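Local coordinates for protein 2-dehydro-3-deoxy-d-gluconate/2-dehydro-3-deoxy-phosphogluconate aldolase (Picrophilus torridus, PDB 4UXD) that belongs to the dihydrodipicolinate synthetase family of aldolases and folds as a (beta/alpha)8 barrel, with four protein chains in the assembly, at residues C30-T34 against S67-F71; V106-K111 against I143-M149; P125-L131 against F159-I163. All blocks are in the same frame, centred on the assembly; numbering follows the deposited sequence.

Contact 1 (C30-T34 against S67-F71)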
loop_
_atom_site.group_PDB
_atom_site.type_symbol
_atom_site.label_atom_id
_atom_site.label_comp_id
_atom_site.label_asym_id
_atom_site.label_seq_id
_atom_site.Cartn_x
_atom_site.Cartn_y
_atom_site.Cartn_z
ATOM N N CYS A 30 9.635 19.336 -22.151
ATOM C CA CYS A 30 10.760 18.793 -21.376
ATOM C C CYS A 30 10.703 19.178 -19.898
ATOM O O CYS A 30 10.848 20.348 -19.549
ATOM C CB CYS A 30 12.094 19.238 -21.936
ATOM S SG CYS A 30 13.466 18.709 -20.866
ATOM N N PRO A 31 10.502 18.189 -19.013
ATOM C CA PRO A 31 10.662 18.526 -17.599
ATOM C C PRO A 31 12.155 18.599 -17.292
ATOM O O PRO A 31 12.823 17.572 -17.099
ATOM C CB PRO A 31 9.958 17.379 -16.878
ATOM C CG PRO A 31 10.130 16.209 -17.777
ATOM C CD PRO A 31 10.279 16.753 -19.208
ATOM N N MET A 32 12.672 19.825 -17.307
ATOM C CA MET A 32 14.111 20.069 -17.265
ATOM C C MET A 32 14.757 19.577 -15.981
ATOM O O MET A 32 14.235 19.806 -14.887
ATOM C CB MET A 32 14.406 21.561 -17.408
ATOM C CG MET A 32 13.898 22.197 -18.686
ATOM S SD MET A 32 14.222 23.973 -18.739
ATOM C CE MET A 32 16.016 23.969 -18.727
ATOM N N ILE A 33 15.907 18.919 -16.109
ATOM C CA ILE A 33 16.773 18.767 -14.953
ATOM C C ILE A 33 17.329 20.139 -14.607
ATOM O O ILE A 33 17.390 21.032 -15.451
ATOM C CB ILE A 33 17.937 17.788 -15.192
ATOM C CG1 ILE A 33 18.776 18.238 -16.393
ATOM C CG2 ILE A 33 17.408 16.373 -15.394
ATOM C CD1 ILE A 33 20.090 17.515 -16.517
ATOM N N THR A 34 17.738 20.299 -13.362
ATOM C CA THR A 34 18.485 21.477 -12.945
ATOM C C THR A 34 19.981 21.134 -12.844
ATOM O O THR A 34 20.414 20.615 -11.812
ATOM C CB THR A 34 17.966 21.972 -11.598
ATOM O OG1 THR A 34 16.540 22.030 -11.642
ATOM C CG2 THR A 34 18.532 23.337 -11.257
ATOM N N SER A 67 9.375 17.827 -11.154
ATOM C CA SER A 67 9.905 16.745 -10.335
ATOM C C SER A 67 11.286 16.317 -10.814
ATOM O O SER A 67 12.190 16.071 -10.018
ATOM C CB SER A 67 8.961 15.535 -10.349
ATOM O OG SER A 67 7.698 15.841 -9.771
ATOM N N THR A 68 11.434 16.220 -12.124
ATOM C CA THR A 68 12.701 15.874 -12.732
ATOM C C THR A 68 13.761 16.890 -12.340
ATOM O O THR A 68 14.937 16.540 -12.186
ATOM C CB THR A 68 12.580 15.820 -14.263
ATOM O OG1 THR A 68 11.647 14.801 -14.628
ATOM C CG2 THR A 68 13.921 15.519 -14.906
ATOM N N GLY A 69 13.336 18.144 -12.170
ATOM C CA GLY A 69 14.234 19.219 -11.776
ATOM C C GLY A 69 14.483 19.314 -10.280
ATOM O O GLY A 69 15.098 20.280 -9.808
ATOM N N VAL A 70 14.022 18.290 -9.559
ATOM C CA VAL A 70 14.069 18.191 -8.106
ATOM C C VAL A 70 13.887 19.535 -7.391
ATOM O O VAL A 70 14.626 19.870 -6.466
ATOM C CB VAL A 70 15.395 17.491 -7.622
ATOM C CG1 VAL A 70 15.366 16.010 -7.959
ATOM C CG2 VAL A 70 16.636 18.106 -8.196
ATOM N N PHE A 71 12.835 20.255 -7.782
ATOM C CA PHE A 71 12.571 21.605 -7.278
ATOM C C PHE A 71 12.531 21.733 -5.745
ATOM O O PHE A 71 12.970 22.758 -5.232
ATOM C CB PHE A 71 11.250 22.162 -7.882
ATOM C CG PHE A 71 10.001 21.486 -7.379
ATOM C CD1 PHE A 71 9.483 20.374 -8.031
ATOM C CD2 PHE A 71 9.343 21.968 -6.262
ATOM C CE1 PHE A 71 8.360 19.745 -7.565
ATOM C CE2 PHE A 71 8.217 21.345 -5.796
ATOM C CZ PHE A 71 7.720 20.218 -6.450
#
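Ile33 and Gly69 bring the two backbones to within 4.1 Å, CA to CA, where the chain leaving strand 27-31 runs past a type I turn. That turn spans Ser67 to Val70, and Thr68 and Gly69 are its corner residues. Because Gly69 carries no side chain, the carbonyl oxygen Met32 O can sit 3.2 Å from Gly69 CA; its approach to Gly69 N has too poor an angle for a hydrogen bond. Thr68 covers the strand end. With its CG2 anti to the backbone N, that methyl reaches 3.6 Å from Ile33 CG2, while the hydroxyl comes to the CB-CG edge of Pro31, Thr68 OG1 lying 3.8 Å from Pro31 CG. Further along, Thr34 OG1 donates to Gly69 O at 2.9 Å, lying in the carbonyl plane on a lone pair (C=O...donor angle 118°). Outside the pair, Tyr273 OH bonds both Thr34 N and Thr68 O, and Asn229 holds Pro31 O and Ile33 N. Ser67 OG meets Tyr154 OH and Tyr128 OH of the second subunit, consistent with the hydroxyl triad known in this family. The contact thus joins the C-terminal ends of neighbouring barrel strands, the side where active sites of this fold lie. Its chemistry implies a turn closed on itself by Val70 N to Ser67 O (2.9 Å) and joined to the strand end by one hydroxyl-to-carbonyl bond and by packing, Thr68 CG2 also lying 3.2 Å from Pro31 O.

Contact 2 (V106-K111 against I143-M149)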
loop_
_atom_site.group_PDB
_atom_site.type_symbol
_atom_site.label_atom_id
_atom_site.label_comp_id
_atom_site.label_asym_id
_atom_site.label_seq_id
_atom_site.Cartn_x
_atom_site.Cartn_y
_atom_site.Cartn_z
ATOM N N VAL A 106 3.981 29.573 -3.666
ATOM C CA VAL A 106 3.326 29.432 -4.957
ATOM C C VAL A 106 2.926 30.813 -5.513
ATOM O O VAL A 106 3.268 31.148 -6.646
ATOM C CB VAL A 106 2.059 28.504 -4.867
ATOM C CG1 VAL A 106 1.468 28.255 -6.232
ATOM C CG2 VAL A 106 2.400 27.164 -4.233
ATOM N N ASN A 107 2.211 31.605 -4.713
ATOM C CA ASN A 107 1.782 32.942 -5.125
ATOM C C ASN A 107 2.958 33.789 -5.536
ATOM O O ASN A 107 2.928 34.459 -6.561
ATOM C CB ASN A 107 1.033 33.649 -4.002
ATOM C CG ASN A 107 -0.282 32.998 -3.686
ATOM O OD1 ASN A 107 -0.923 32.405 -4.557
ATOM N ND2 ASN A 107 -0.694 33.093 -2.433
ATOM N N GLU A 108 3.999 33.753 -4.719
ATOM C CA GLU A 108 5.241 34.448 -5.025
ATOM C C GLU A 108 5.828 33.972 -6.359
ATOM O O GLU A 108 6.068 34.792 -7.248
ATOM C CB GLU A 108 6.236 34.239 -3.884
ATOM C CG GLU A 108 7.415 35.207 -3.847
ATOM C CD GLU A 108 8.106 35.231 -2.484
ATOM O OE1 GLU A 108 7.439 34.940 -1.471
ATOM O OE2 GLU A 108 9.315 35.531 -2.414
ATOM N N LEU A 109 6.032 32.657 -6.497
ATOM C CA LEU A 109 6.610 32.062 -7.707
ATOM C C LEU A 109 5.764 32.296 -8.960
ATOM O O LEU A 109 6.297 32.371 -10.071
ATOM C CB LEU A 109 6.809 30.553 -7.530
ATOM C CG LEU A 109 7.999 30.076 -6.700
ATOM C CD1 LEU A 109 7.828 28.600 -6.298
ATOM C CD2 LEU A 109 9.333 30.286 -7.429
ATOM N N MET A 110 4.448 32.392 -8.791
ATOM C CA MET A 110 3.570 32.613 -9.941
ATOM C C MET A 110 3.586 34.079 -10.354
ATOM O O MET A 110 3.722 34.400 -11.532
ATOM C CB MET A 110 2.144 32.153 -9.635
ATOM C CG MET A 110 1.960 30.636 -9.788
ATOM S SD MET A 110 0.236 30.111 -9.999
ATOM C CE MET A 110 -0.422 30.702 -8.470
ATOM N N LYS A 111 3.462 34.954 -9.366
ATOM C CA LYS A 111 3.551 36.391 -9.560
ATOM C C LYS A 111 4.847 36.763 -10.255
ATOM O O LYS A 111 4.868 37.581 -11.168
ATOM C CB LYS A 111 3.449 37.108 -8.209
ATOM C CG LYS A 111 3.422 38.619 -8.292
ATOM C CD LYS A 111 2.755 39.229 -7.065
ATOM C CE LYS A 111 3.582 39.021 -5.809
ATOM N NZ LYS A 111 2.862 39.471 -4.589
ATOM N N ILE A 143 -5.508 29.835 -4.546
ATOM C CA ILE A 143 -4.385 30.189 -5.390
ATOM C C ILE A 143 -4.877 30.746 -6.735
ATOM O O ILE A 143 -4.467 31.831 -7.164
ATOM C CB ILE A 143 -3.470 28.965 -5.591
ATOM C CG1 ILE A 143 -2.730 28.654 -4.296
ATOM C CG2 ILE A 143 -2.453 29.204 -6.676
ATOM C CD1 ILE A 143 -2.121 27.258 -4.227
ATOM N N LEU A 144 -5.761 29.997 -7.385
ATOM C CA LEU A 144 -6.309 30.388 -8.675
ATOM C C LEU A 144 -7.085 31.701 -8.592
ATOM O O LEU A 144 -7.275 32.376 -9.606
ATOM C CB LEU A 144 -7.229 29.295 -9.216
ATOM C CG LEU A 144 -6.567 27.959 -9.544
ATOM C CD1 LEU A 144 -7.638 26.896 -9.799
ATOM C CD2 LEU A 144 -5.658 28.096 -10.730
ATOM N N SER A 145 -7.552 32.044 -7.391
ATOM C CA SER A 145 -8.297 33.277 -7.179
ATOM C C SER A 145 -7.390 34.492 -7.150
ATOM O O SER A 145 -7.872 35.623 -7.139
ATOM C CB SER A 145 -9.088 33.215 -5.876
ATOM O OG SER A 145 -10.285 32.489 -6.047
ATOM N N SER A 146 -6.081 34.254 -7.144
ATOM C CA SER A 146 -5.105 35.325 -6.995
ATOM C C SER A 146 -4.136 35.400 -8.175
ATOM O O SER A 146 -3.206 36.196 -8.169
ATOM C CB SER A 146 -4.326 35.125 -5.697
ATOM O OG SER A 146 -5.211 35.030 -4.598
ATOM N N ASN A 147 -4.347 34.570 -9.187
ATOM C CA ASN A 147 -3.402 34.497 -10.292
ATOM C C ASN A 147 -4.088 34.117 -11.595
ATOM O O ASN A 147 -4.533 32.975 -11.787
ATOM C CB ASN A 147 -2.286 33.500 -9.973
ATOM C CG ASN A 147 -1.468 33.905 -8.770
ATOM O OD1 ASN A 147 -1.689 33.418 -7.665
ATOM N ND2 ASN A 147 -0.529 34.817 -8.971
ATOM N N ASP A 148 -4.149 35.095 -12.492
ATOM C CA ASP A 148 -4.878 34.961 -13.736
ATOM C C ASP A 148 -4.163 34.034 -14.728
ATOM O O ASP A 148 -4.801 33.464 -15.624
ATOM C CB ASP A 148 -5.084 36.344 -14.361
ATOM C CG ASP A 148 -6.489 36.529 -14.896
ATOM O OD1 ASP A 148 -6.781 36.025 -16.005
ATOM O OD2 ASP A 148 -7.309 37.167 -14.200
ATOM N N MET A 149 -2.852 33.866 -14.557
ATOM C CA MET A 149 -2.037 33.219 -15.584
ATOM C C MET A 149 -2.431 31.773 -15.868
ATOM O O MET A 149 -3.128 31.118 -15.089
ATOM C CB MET A 149 -0.554 33.280 -15.210
ATOM C CG MET A 149 -0.107 32.348 -14.119
ATOM S SD MET A 149 1.641 32.565 -13.702
ATOM C CE MET A 149 2.390 32.140 -15.279
#
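A thioether facing a helix carbonyl marks this contact: Met149 SD stands 3.5 Å from Met110 O, an oxygen that also accepts a hydrogen bond from Ser113 OG. The same sulfur lies 4.1 Å from Met110 CB, so Met149 lies against both backbone and side chain of that residue. It gets there with CG between its backbone N and carbonyl carbon (chi1 74°) and an extended second torsion, which together carry SD across to the helix. Met110 has the largest contact area with the other segment, although its terminal methyl is modelled too close to Ile143 for that position to be trusted. One turn earlier on the helix, Val106 CG1 meets Ile143 CG2 at 4.1 Å, the two side chains crossing at about a right angle. Asn107 and Asn147 bring their amides together beside this apolar row, with planes 27° apart. In the barrel, helix 103-115 packs on the last turn of helix 133-144 and the loop after it, on the outside of the fold. Strand 120-123, which lies between the two helices in sequence, runs beneath: Leu123 touches Val106 and Ile143, and Ala121 touches Met110 and Met149. CA separations of 6.8 Å for Asn107 and Ile143 and 7.2 Å for Met110 and Asn147 show how near the helix backbone comes to the other segment. The chemistry implies a joint carried largely by apolar packing, of Val106 on Ile143 and of the Met149 sulfur on Met110, with two amides placed beside it.

Contact 3 (P125-L131 against F159-I163). With GOL (glycerol), chain J.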
loop_
_atom_site.group_PDB
_atom_site.type_symbol
_atom_site.label_atom_id
_atom_site.label_comp_id
_atom_site.label_asym_id
_atom_site.label_seq_id
_atom_site.Cartn_x
_atom_site.Cartn_y
_atom_site.Cartn_z
ATOM N N PRO A 125 -0.443 18.952 -6.249
ATOM C CA PRO A 125 -0.987 19.248 -4.924
ATOM C C PRO A 125 0.075 19.319 -3.821
ATOM O O PRO A 125 1.169 18.783 -3.979
ATOM C CB PRO A 125 -1.958 18.093 -4.690
ATOM C CG PRO A 125 -2.426 17.723 -6.086
ATOM C CD PRO A 125 -1.200 17.899 -6.950
ATOM N N PRO A 126 -0.245 20.003 -2.711
ATOM C CA PRO A 126 0.660 20.040 -1.563
ATOM C C PRO A 126 0.997 18.654 -1.079
ATOM O O PRO A 126 0.170 17.732 -1.258
ATOM C CB PRO A 126 -0.138 20.783 -0.491
ATOM C CG PRO A 126 -1.240 21.432 -1.188
ATOM C CD PRO A 126 -1.506 20.702 -2.446
ATOM N N TYR A 127 2.170 18.525 -0.447
ATOM C CA TYR A 127 2.699 17.238 -0.066
ATOM C C TYR A 127 3.047 17.219 1.418
ATOM O O TYR A 127 2.569 18.077 2.169
ATOM C CB TYR A 127 3.891 16.887 -0.962
ATOM C CG TYR A 127 4.775 18.047 -1.302
ATOM C CD1 TYR A 127 4.484 18.865 -2.396
ATOM C CD2 TYR A 127 5.899 18.342 -0.533
ATOM C CE1 TYR A 127 5.275 19.934 -2.713
ATOM C CE2 TYR A 127 6.710 19.424 -0.844
ATOM C CZ TYR A 127 6.395 20.211 -1.937
ATOM O OH TYR A 127 7.190 21.276 -2.260
ATOM N N TYR A 128 3.826 16.210 1.826
ATOM C CA TYR A 128 4.152 15.912 3.218
ATOM C C TYR A 128 2.917 15.374 3.980
ATOM O O TYR A 128 2.726 14.153 4.086
ATOM C CB TYR A 128 4.741 17.139 3.929
ATOM C CG TYR A 128 5.289 16.807 5.294
ATOM C CD1 TYR A 128 6.485 16.114 5.430
ATOM C CD2 TYR A 128 4.597 17.158 6.446
ATOM C CE1 TYR A 128 6.988 15.810 6.676
ATOM C CE2 TYR A 128 5.084 16.833 7.695
ATOM C CZ TYR A 128 6.274 16.168 7.803
ATOM O OH TYR A 128 6.750 15.852 9.041
ATOM N N ILE A 129 2.091 16.272 4.507
ATOM C CA ILE A 129 0.859 15.886 5.175
ATOM C C ILE A 129 -0.161 15.339 4.167
ATOM O O ILE A 129 -0.381 15.915 3.101
ATOM C CB ILE A 129 0.284 17.085 5.965
ATOM C CG1 ILE A 129 1.023 17.220 7.298
ATOM C CG2 ILE A 129 -1.187 16.928 6.263
ATOM C CD1 ILE A 129 1.145 18.647 7.778
ATOM N N LYS A 130 -0.759 14.200 4.515
ATOM C CA LYS A 130 -1.775 13.562 3.693
ATOM C C LYS A 130 -3.035 14.406 3.666
ATOM O O LYS A 130 -3.534 14.812 4.714
ATOM C CB LYS A 130 -2.089 12.159 4.224
ATOM C CG LYS A 130 -3.215 11.425 3.498
ATOM C CD LYS A 130 -2.771 10.937 2.125
ATOM C CE LYS A 130 -3.942 10.726 1.169
ATOM N NZ LYS A 130 -3.635 11.287 -0.177
ATOM N N LEU A 131 -3.544 14.648 2.461
ATOM C CA LEU A 131 -4.727 15.480 2.264
ATOM C C LEU A 131 -5.843 14.763 1.526
ATOM O O LEU A 131 -5.586 13.999 0.599
ATOM C CB LEU A 131 -4.366 16.737 1.479
ATOM C CG LEU A 131 -3.333 17.683 2.068
ATOM C CD1 LEU A 131 -3.066 18.796 1.057
ATOM C CD2 LEU A 131 -3.779 18.244 3.408
ATOM N N PHE A 159 4.507 11.114 -5.573
ATOM C CA PHE A 159 5.322 12.040 -4.804
ATOM C C PHE A 159 4.481 12.930 -3.907
ATOM O O PHE A 159 4.973 13.414 -2.883
ATOM C CB PHE A 159 6.208 12.884 -5.749
ATOM C CG PHE A 159 7.223 12.063 -6.519
ATOM C CD1 PHE A 159 7.680 10.841 -6.024
ATOM C CD2 PHE A 159 7.703 12.496 -7.733
ATOM C CE1 PHE A 159 8.595 10.094 -6.722
ATOM C CE2 PHE A 159 8.620 11.747 -8.446
ATOM C CZ PHE A 159 9.074 10.549 -7.939
ATOM N N THR A 160 3.211 13.120 -4.267
ATOM C CA THR A 160 2.328 13.974 -3.487
ATOM C C THR A 160 0.902 13.408 -3.413
ATOM O O THR A 160 0.604 12.364 -4.001
ATOM C CB THR A 160 2.306 15.401 -4.078
ATOM O OG1 THR A 160 1.520 16.249 -3.244
ATOM C CG2 THR A 160 1.728 15.407 -5.483
ATOM N N ASN A 161 0.036 14.091 -2.670
ATOM C CA ASN A 161 -1.377 13.741 -2.619
ATOM C C ASN A 161 -1.973 13.733 -4.011
ATOM O O ASN A 161 -1.726 14.652 -4.796
ATOM C CB ASN A 161 -2.156 14.722 -1.756
ATOM C CG ASN A 161 -1.683 14.747 -0.332
ATOM O OD1 ASN A 161 -1.894 13.800 0.409
ATOM N ND2 ASN A 161 -1.047 15.846 0.069
ATOM N N LYS A 162 -2.748 12.694 -4.311
ATOM C CA LYS A 162 -3.427 12.585 -5.597
ATOM C C LYS A 162 -4.510 13.640 -5.698
ATOM O O LYS A 162 -5.081 14.036 -4.686
ATOM C CB LYS A 162 -4.048 11.200 -5.780
ATOM C CG LYS A 162 -5.236 10.904 -4.869
ATOM C CD LYS A 162 -5.680 9.453 -5.011
ATOM C CE LYS A 162 -6.795 9.067 -4.040
ATOM N NZ LYS A 162 -8.103 9.725 -4.314
ATOM N N ILE A 163 -4.777 14.108 -6.911
ATOM C CA ILE A 163 -5.947 14.958 -7.144
ATOM C C ILE A 163 -6.904 14.165 -8.043
ATOM O O ILE A 163 -6.527 13.706 -9.121
ATOM C CB ILE A 163 -5.552 16.352 -7.760
ATOM C CG1 ILE A 163 -6.803 17.207 -8.005
ATOM C CG2 ILE A 163 -4.689 16.180 -9.018
ATOM C CD1 ILE A 163 -6.523 18.561 -8.639
HETATM C C1 GOL J . 0.824 11.314 1.894
HETATM O O1 GOL J . 1.014 10.008 2.380
HETATM C C2 GOL J . 2.128 11.817 1.294
HETATM O O2 GOL J . 2.993 12.224 2.333
HETATM C C3 GOL J . 1.836 12.990 0.361
HETATM O O3 GOL J . 3.061 13.581 -0.033
HETATM O O HOH W 1 -2.549 10.288 -2.667
#
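Asn161 ties the loop after strand 120-123 to the loop after strand 150-155, two neighbouring beta-alpha loops at the C-terminal end of the (beta/alpha)8 barrel. From CB, which faces Pro126 O and Lys130 NZ, the chain puts CG anti to the carbonyl carbon (chi1 -61°), and this carries the amide into the curve of 125-131. There OD1 accepts twice: from Leu131 N at 2.8 Å, with the donor well above the carbonyl plane, and from Lys130 NZ at 3.1 Å, in that plane on a lone pair. ND2 donates twice, to Pro126 O at 2.6 Å and, nearly straight (169°), to Ile129 O at 3.1 Å, both acceptors close to the amide plane. Four bonds therefore fix the rotation of the amide and brace the turn through Tyr128. Beside it, Thr160 OG1 donates to Pro125 O at 2.7 Å from above the carbonyl plane, and the Pro125 ring packs crosswise on Ile163. The turn presents Tyr128 to the second subunit, where its ring meets Phe71 of the second subunit edge-to-face. A glycerol, probably from the crystallisation liquor, gives its O2 hydroxyl to Tyr128 O. Where Lys130 and Lys162 reach the solvent-exposed side, a water accepts from both Lys130 NZ and Lys162 N, 2.9 Å from each of these nitrogens.

All three contacts are largely buried, but at different distances from the centre of the chain: contact 1 is centred about 7 Å from it, contacts 2 and 3 about 18 and 17 Å. Contacts 1 and 3 both lie at the C-terminal end of the barrel, reach the second subunit and touch each other through Phe71 with Tyr127 and Ser67 with Phe159. Contact 2 joins an outer helix to the end of the next one and the loop after it, and meets no other protein chain. Contacts 2 and 3 alternate along the chain, both spanning most of helix 133-144. Their chemistry follows place: polar bracing dominates the loops of contact 3, contact 1 mixes hydroxyl bonding with methyl packing, and contact 2 is mainly apolar.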